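PDB 4QGS: alcohol dehydrogenase YqhD from Escherichia coli, which reduces a broad range of short-chain aldehydes, among them butanal, propanal, acrolein and malondialdehyde, to alcohols with NADPH, using one zinc ion per subunit. Local coordinates for residues H278-E283 and R392-A397; H288-A293 and S355-D360. One frame throughout, in Å; residues are numbered along the deposited sequence.

Contact 1: residues H278-E283 and R392-A397. With ZN (zinc ion), chain B.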
loop_
_atom_site.group_PDB
_atom_site.type_symbol
_atom_site.label_atom_id
_atom_site.label_comp_id
_atom_site.label_asym_id
_atom_site.label_seq_id
_atom_site.Cartn_x
_atom_site.Cartn_y
_atom_site.Cartn_z
ATOM N N HIS A 278 0.668 1.726 11.359
ATOM C CA HIS A 278 -0.264 0.924 10.571
ATOM C C HIS A 278 -1.143 0.008 11.435
ATOM O O HIS A 278 -2.351 -0.055 11.218
ATOM C CB HIS A 278 0.486 0.094 9.505
ATOM C CG HIS A 278 0.558 0.769 8.166
ATOM N ND1 HIS A 278 1.384 1.845 7.914
ATOM C CD2 HIS A 278 -0.130 0.554 7.014
ATOM C CE1 HIS A 278 1.209 2.255 6.668
ATOM N NE2 HIS A 278 0.298 1.482 6.097
ATOM N N MET A 279 -0.556 -0.692 12.410
ATOM C CA MET A 279 -1.336 -1.632 13.210
ATOM C C MET A 279 -2.390 -0.911 14.049
ATOM O O MET A 279 -3.542 -1.369 14.135
ATOM C CB MET A 279 -0.415 -2.467 14.106
ATOM C CG MET A 279 0.549 -3.360 13.310
ATOM S SD MET A 279 -0.283 -4.476 12.157
ATOM C CE MET A 279 -0.025 -3.621 10.611
ATOM N N LEU A 280 -2.011 0.221 14.644
ATOM C CA LEU A 280 -2.960 1.028 15.431
ATOM C C LEU A 280 -4.021 1.640 14.529
ATOM O O LEU A 280 -5.210 1.658 14.855
ATOM C CB LEU A 280 -2.237 2.141 16.196
ATOM C CG LEU A 280 -1.359 1.728 17.390
ATOM C CD1 LEU A 280 -0.856 2.961 18.136
ATOM C CD2 LEU A 280 -2.129 0.838 18.318
ATOM N N GLY A 281 -3.579 2.140 13.381
ATOM C CA GLY A 281 -4.492 2.715 12.417
ATOM C C GLY A 281 -5.530 1.729 11.918
ATOM O O GLY A 281 -6.699 2.103 11.707
ATOM N N HIS A 282 -5.121 0.478 11.727
ATOM C CA HIS A 282 -6.006 -0.554 11.194
ATOM C C HIS A 282 -7.245 -0.762 12.072
ATOM O O HIS A 282 -8.321 -1.039 11.564
ATOM C CB HIS A 282 -5.260 -1.883 11.036
ATOM C CG HIS A 282 -4.351 -1.942 9.842
ATOM N ND1 HIS A 282 -3.522 -3.017 9.597
ATOM C CD2 HIS A 282 -4.136 -1.067 8.829
ATOM C CE1 HIS A 282 -2.838 -2.803 8.487
ATOM N NE2 HIS A 282 -3.189 -1.626 8.002
ATOM N N GLU A 283 -7.084 -0.648 13.389
ATOM C CA GLU A 283 -8.230 -0.797 14.293
ATOM C C GLU A 283 -9.219 0.361 14.164
ATOM O O GLU A 283 -10.420 0.165 14.362
ATOM C CB GLU A 283 -7.765 -0.927 15.749
ATOM C CG GLU A 283 -6.799 -2.077 16.002
ATOM C CD GLU A 283 -7.342 -3.456 15.665
ATOM O OE1 GLU A 283 -8.548 -3.626 15.410
ATOM O OE2 GLU A 283 -6.534 -4.405 15.668
ATOM N N ARG A 392 -1.938 5.248 25.457
ATOM C CA ARG A 392 -1.441 6.617 25.535
ATOM C C ARG A 392 -1.401 7.289 24.165
ATOM O O ARG A 392 -1.637 8.490 24.040
ATOM C CB ARG A 392 -0.040 6.646 26.155
ATOM C CG ARG A 392 -0.037 6.424 27.654
ATOM C CD ARG A 392 1.243 6.965 28.285
ATOM N NE ARG A 392 2.429 6.370 27.687
ATOM C CZ ARG A 392 3.015 5.263 28.129
ATOM N NH1 ARG A 392 2.524 4.626 29.189
ATOM N NH2 ARG A 392 4.097 4.797 27.519
ATOM N N ILE A 393 -1.069 6.509 23.143
ATOM C CA ILE A 393 -0.998 7.036 21.789
ATOM C C ILE A 393 -2.385 7.430 21.264
ATOM O O ILE A 393 -2.555 8.541 20.767
ATOM C CB ILE A 393 -0.338 6.031 20.843
ATOM C CG1 ILE A 393 1.129 5.843 21.231
ATOM C CG2 ILE A 393 -0.427 6.521 19.377
ATOM C CD1 ILE A 393 1.781 4.691 20.512
ATOM N N TYR A 394 -3.362 6.539 21.389
ATOM C CA TYR A 394 -4.739 6.863 20.996
ATOM C C TYR A 394 -5.263 8.074 21.777
ATOM O O TYR A 394 -5.914 8.959 21.235
ATOM C CB TYR A 394 -5.670 5.684 21.233
ATOM C CG TYR A 394 -5.630 4.552 20.222
ATOM C CD1 TYR A 394 -5.646 4.795 18.851
ATOM C CD2 TYR A 394 -5.619 3.228 20.659
ATOM C CE1 TYR A 394 -5.636 3.732 17.932
ATOM C CE2 TYR A 394 -5.606 2.171 19.763
ATOM C CZ TYR A 394 -5.617 2.427 18.401
ATOM O OH TYR A 394 -5.610 1.350 17.544
ATOM N N GLU A 395 -4.964 8.108 23.069
ATOM C CA GLU A 395 -5.437 9.198 23.908
ATOM C C GLU A 395 -4.860 10.542 23.448
ATOM O O GLU A 395 -5.577 11.539 23.361
ATOM C CB GLU A 395 -5.080 8.922 25.368
ATOM C CG GLU A 395 -5.496 10.015 26.317
ATOM C CD GLU A 395 -7.002 10.119 26.501
ATOM O OE1 GLU A 395 -7.458 11.236 26.809
ATOM O OE2 GLU A 395 -7.729 9.101 26.363
ATOM N N ALA A 396 -3.567 10.556 23.133
ATOM C CA ALA A 396 -2.911 11.772 22.672
ATOM C C ALA A 396 -3.404 12.191 21.293
ATOM O O ALA A 396 -3.244 13.332 20.895
ATOM C CB ALA A 396 -1.398 11.582 22.648
ATOM N N ALA A 397 -3.980 11.245 20.566
ATOM C CA ALA A 397 -4.442 11.503 19.211
ATOM C C ALA A 397 -5.854 12.082 19.198
ATOM O O ALA A 397 -6.385 12.403 18.133
ATOM C CB ALA A 397 -4.395 10.224 18.396
HETATM ZN ZN ZN B . -0.593 1.619 4.141
HETATM O O HOH W 1 -0.895 -0.455 4.157
HETATM O O HOH W 2 -1.284 1.112 2.167
#

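Contact 2: residues H288-A293 and S355-D360. With ZN (zinc ion), chain B.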
loop_
_atom_site.group_PDB
_atom_site.type_symbol
_atom_site.label_atom_id
_atom_site.label_comp_id
_atom_site.label_asym_id
_atom_site.label_seq_id
_atom_site.Cartn_x
_atom_site.Cartn_y
_atom_site.Cartn_z
ATOM N N HIS A 288 -14.354 2.131 13.005
ATOM C CA HIS A 288 -15.027 3.392 12.719
ATOM C C HIS A 288 -15.123 3.709 11.226
ATOM O O HIS A 288 -15.725 4.705 10.860
ATOM C CB HIS A 288 -14.323 4.560 13.439
ATOM C CG HIS A 288 -14.311 4.429 14.935
ATOM N ND1 HIS A 288 -15.466 4.390 15.691
ATOM C CD2 HIS A 288 -13.284 4.332 15.813
ATOM C CE1 HIS A 288 -15.149 4.252 16.967
ATOM N NE2 HIS A 288 -13.833 4.225 17.070
ATOM N N GLY A 289 -14.526 2.876 10.375
ATOM C CA GLY A 289 -14.659 3.066 8.930
ATOM C C GLY A 289 -13.857 4.197 8.300
ATOM O O GLY A 289 -14.101 4.574 7.152
ATOM N N LEU A 290 -12.891 4.742 9.034
ATOM C CA LEU A 290 -12.054 5.804 8.505
ATOM C C LEU A 290 -11.198 5.275 7.350
ATOM O O LEU A 290 -10.857 4.103 7.343
ATOM C CB LEU A 290 -11.142 6.380 9.595
ATOM C CG LEU A 290 -11.792 6.992 10.848
ATOM C CD1 LEU A 290 -10.729 7.715 11.671
ATOM C CD2 LEU A 290 -12.925 7.932 10.521
ATOM N N ASP A 291 -10.893 6.129 6.369
ATOM C CA ASP A 291 -9.969 5.750 5.293
ATOM C C ASP A 291 -8.645 5.299 5.890
ATOM O O ASP A 291 -8.209 5.857 6.896
ATOM C CB ASP A 291 -9.688 6.913 4.326
ATOM C CG ASP A 291 -10.906 7.347 3.540
ATOM O OD1 ASP A 291 -11.918 6.617 3.545
ATOM O OD2 ASP A 291 -10.834 8.418 2.898
ATOM N N HIS A 292 -7.996 4.319 5.257
ATOM C CA HIS A 292 -6.660 3.870 5.686
ATOM C C HIS A 292 -5.735 5.043 6.002
ATOM O O HIS A 292 -5.183 5.135 7.111
ATOM C CB HIS A 292 -6.040 2.981 4.602
ATOM C CG HIS A 292 -4.645 2.502 4.907
ATOM N ND1 HIS A 292 -4.316 1.852 6.074
ATOM C CD2 HIS A 292 -3.508 2.568 4.171
ATOM C CE1 HIS A 292 -3.024 1.542 6.051
ATOM N NE2 HIS A 292 -2.515 1.966 4.908
ATOM N N ALA A 293 -5.587 5.955 5.053
ATOM C CA ALA A 293 -4.635 7.053 5.214
ATOM C C ALA A 293 -5.031 8.024 6.319
ATOM O O ALA A 293 -4.161 8.613 6.961
ATOM C CB ALA A 293 -4.469 7.808 3.901
ATOM N N SER A 355 -10.960 13.849 17.028
ATOM C CA SER A 355 -12.097 14.768 17.122
ATOM C C SER A 355 -12.497 15.373 15.765
ATOM O O SER A 355 -13.661 15.722 15.560
ATOM C CB SER A 355 -11.791 15.881 18.121
ATOM O OG SER A 355 -10.695 16.664 17.707
ATOM N N ASP A 356 -11.550 15.478 14.833
ATOM C CA ASP A 356 -11.853 15.965 13.480
ATOM C C ASP A 356 -12.815 15.044 12.738
ATOM O O ASP A 356 -13.445 15.456 11.766
ATOM C CB ASP A 356 -10.575 16.102 12.647
ATOM C CG ASP A 356 -9.606 17.104 13.218
ATOM O OD1 ASP A 356 -10.054 18.183 13.662
ATOM O OD2 ASP A 356 -8.393 16.816 13.217
ATOM N N TYR A 357 -12.902 13.796 13.186
ATOM C CA TYR A 357 -13.758 12.788 12.566
ATOM C C TYR A 357 -14.972 12.446 13.423
ATOM O O TYR A 357 -15.684 11.477 13.155
ATOM C CB TYR A 357 -12.953 11.521 12.273
ATOM C CG TYR A 357 -11.771 11.769 11.356
ATOM C CD1 TYR A 357 -11.888 11.619 9.978
ATOM C CD2 TYR A 357 -10.538 12.156 11.870
ATOM C CE1 TYR A 357 -10.803 11.842 9.131
ATOM C CE2 TYR A 357 -9.453 12.392 11.042
ATOM C CZ TYR A 357 -9.586 12.230 9.669
ATOM O OH TYR A 357 -8.506 12.457 8.836
ATOM N N GLY A 358 -15.209 13.257 14.444
ATOM C CA GLY A 358 -16.350 13.063 15.326
ATOM C C GLY A 358 -16.183 11.989 16.387
ATOM O O GLY A 358 -17.152 11.551 17.001
ATOM N N LEU A 359 -14.942 11.569 16.616
ATOM C CA LEU A 359 -14.631 10.520 17.577
ATOM C C LEU A 359 -14.038 11.166 18.816
ATOM O O LEU A 359 -13.017 11.848 18.719
ATOM C CB LEU A 359 -13.642 9.512 16.964
ATOM C CG LEU A 359 -14.165 8.832 15.695
ATOM C CD1 LEU A 359 -13.057 8.077 14.988
ATOM C CD2 LEU A 359 -15.321 7.893 16.045
ATOM N N ASP A 360 -14.663 10.952 19.973
ATOM C CA ASP A 360 -14.234 11.634 21.188
ATOM C C ASP A 360 -13.236 10.841 22.035
ATOM O O ASP A 360 -12.816 11.321 23.084
ATOM C CB ASP A 360 -15.444 12.010 22.068
ATOM C CG ASP A 360 -16.230 10.800 22.569
ATOM O OD1 ASP A 360 -15.863 9.648 22.281
ATOM O OD2 ASP A 360 -17.236 11.007 23.290
HETATM ZN ZN ZN B . -0.593 1.619 4.141
HETATM O O HOH W 1 -0.895 -0.455 4.157
HETATM O O HOH W 2 -1.284 1.112 2.167
#

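Contact 1: residues H278-E283 and R392-A397
The phenol ring of Y394 presents its hydroxyl edge to the helix turn at L280: the backbone oxygen of L280 lies in the plane of the ring, at its edge, while the L280 side chain comes in obliquely against the same end of the ring. Y394 OH donates a hydrogen bond of 2.7 Å to L280 O. The C=O...OH angle is 114°, and the hydroxyl is tilted 18° from the carbonyl plane, so it reaches the carbonyl well off its axis. Within its own helix L280 O also has a weak bond from E283 N, at 3.3 Å. Around the hydroxyl the packing is aliphatic. L280 CD2 sits 3.8 Å from Y394 CZ, and E283 CB lies 3.6 Å from Y394 OH. The E283 chain is bent and leads its carboxylate away to a hydrogen bond with H374. The other methyl of L280 serves a different partner: CD1 meets I393 CG2 at 3.8 Å, the two side chains crossing at about a right angle. L280 thus spreads its methyls between an aromatic and a branched aliphatic neighbour. Two residues before L280 on the same helix, H278 NE2 binds the catalytic zinc ion at 2.1 Å, and its ND1 is hydrogen-bonded to E212. The axes of the short helical pieces 278-283 and 392-396 approach to 11.8 Å and cross at -63°, a gap spanned mainly by the Y394 ring and the L280 side chain. The contact joins helix 276-288 to helix 387-396, close to the C-terminus of the chain, in the all-helical C-terminal part of this iron-containing alcohol dehydrogenase family member. Helix 364-373 adds L371 against L280 and I364 against Y394, and helix 292-306 adds V299 against L280.

Contact 2: residues H288-A293 and S355-D360
H288 meets L359 first: CD2 of the leucine stands over one face of the imidazole, 3.7 Å from its centroid and 17° off the ring normal, a CH-pi contact displaced toward ND1. The first torsion (chi1 -61°) carries the ring toward the loop, and chi2 (-62°) turns its face to L359, while NE2 is hydrogen-bonded to S363. Replacing H288 by alanine is likely to leave the L359 methyls without the imidazole face and S363 OG without this partner. G289, with positive phi, ends helix 276-288. L290 then reaches across with both methyls: CD1 meets L359 CD1 tip to tip at 4.1 Å and lies over one face of the Y357 ring toward its rim, while CD2 approaches Y357 CD1 at 3.9 Å. The hydroxyl of Y357 is hydrogen-bonded to P351 O. D291, the N-cap residue, makes no capping bond with its side chain, which salt-bridges R197 and hydrogen-bonds N201. Next comes H292, whose NE2 binds the catalytic zinc ion at 2.1 Å. Apolar and CH-pi packing at the surface thus joins the turn between helices 276-288 and 292-306 to the loop between 330-347 and 364-373, with the polar ends of H288 and Y357 tied outside the two segments.

Contact 1 is buried and contact 2 lies at the surface, yet their first segments are neighbours in the chain: helix 276-288 carries 278-283 and ends in 288-293, where helix 292-306 begins. Each supplies one histidine to the same zinc ion, H278 and H292, with D205 and H209 completing the protein ligands; both waters on the metal are common to the two. The partners differ. In the interior, one helix packs on another and a tyrosine hydroxyl satisfies a carbonyl; outside, a helix-to-helix turn rests on a loop through methyls and ring faces. Contact 2 is nested within the chain loop that contact 1 closes.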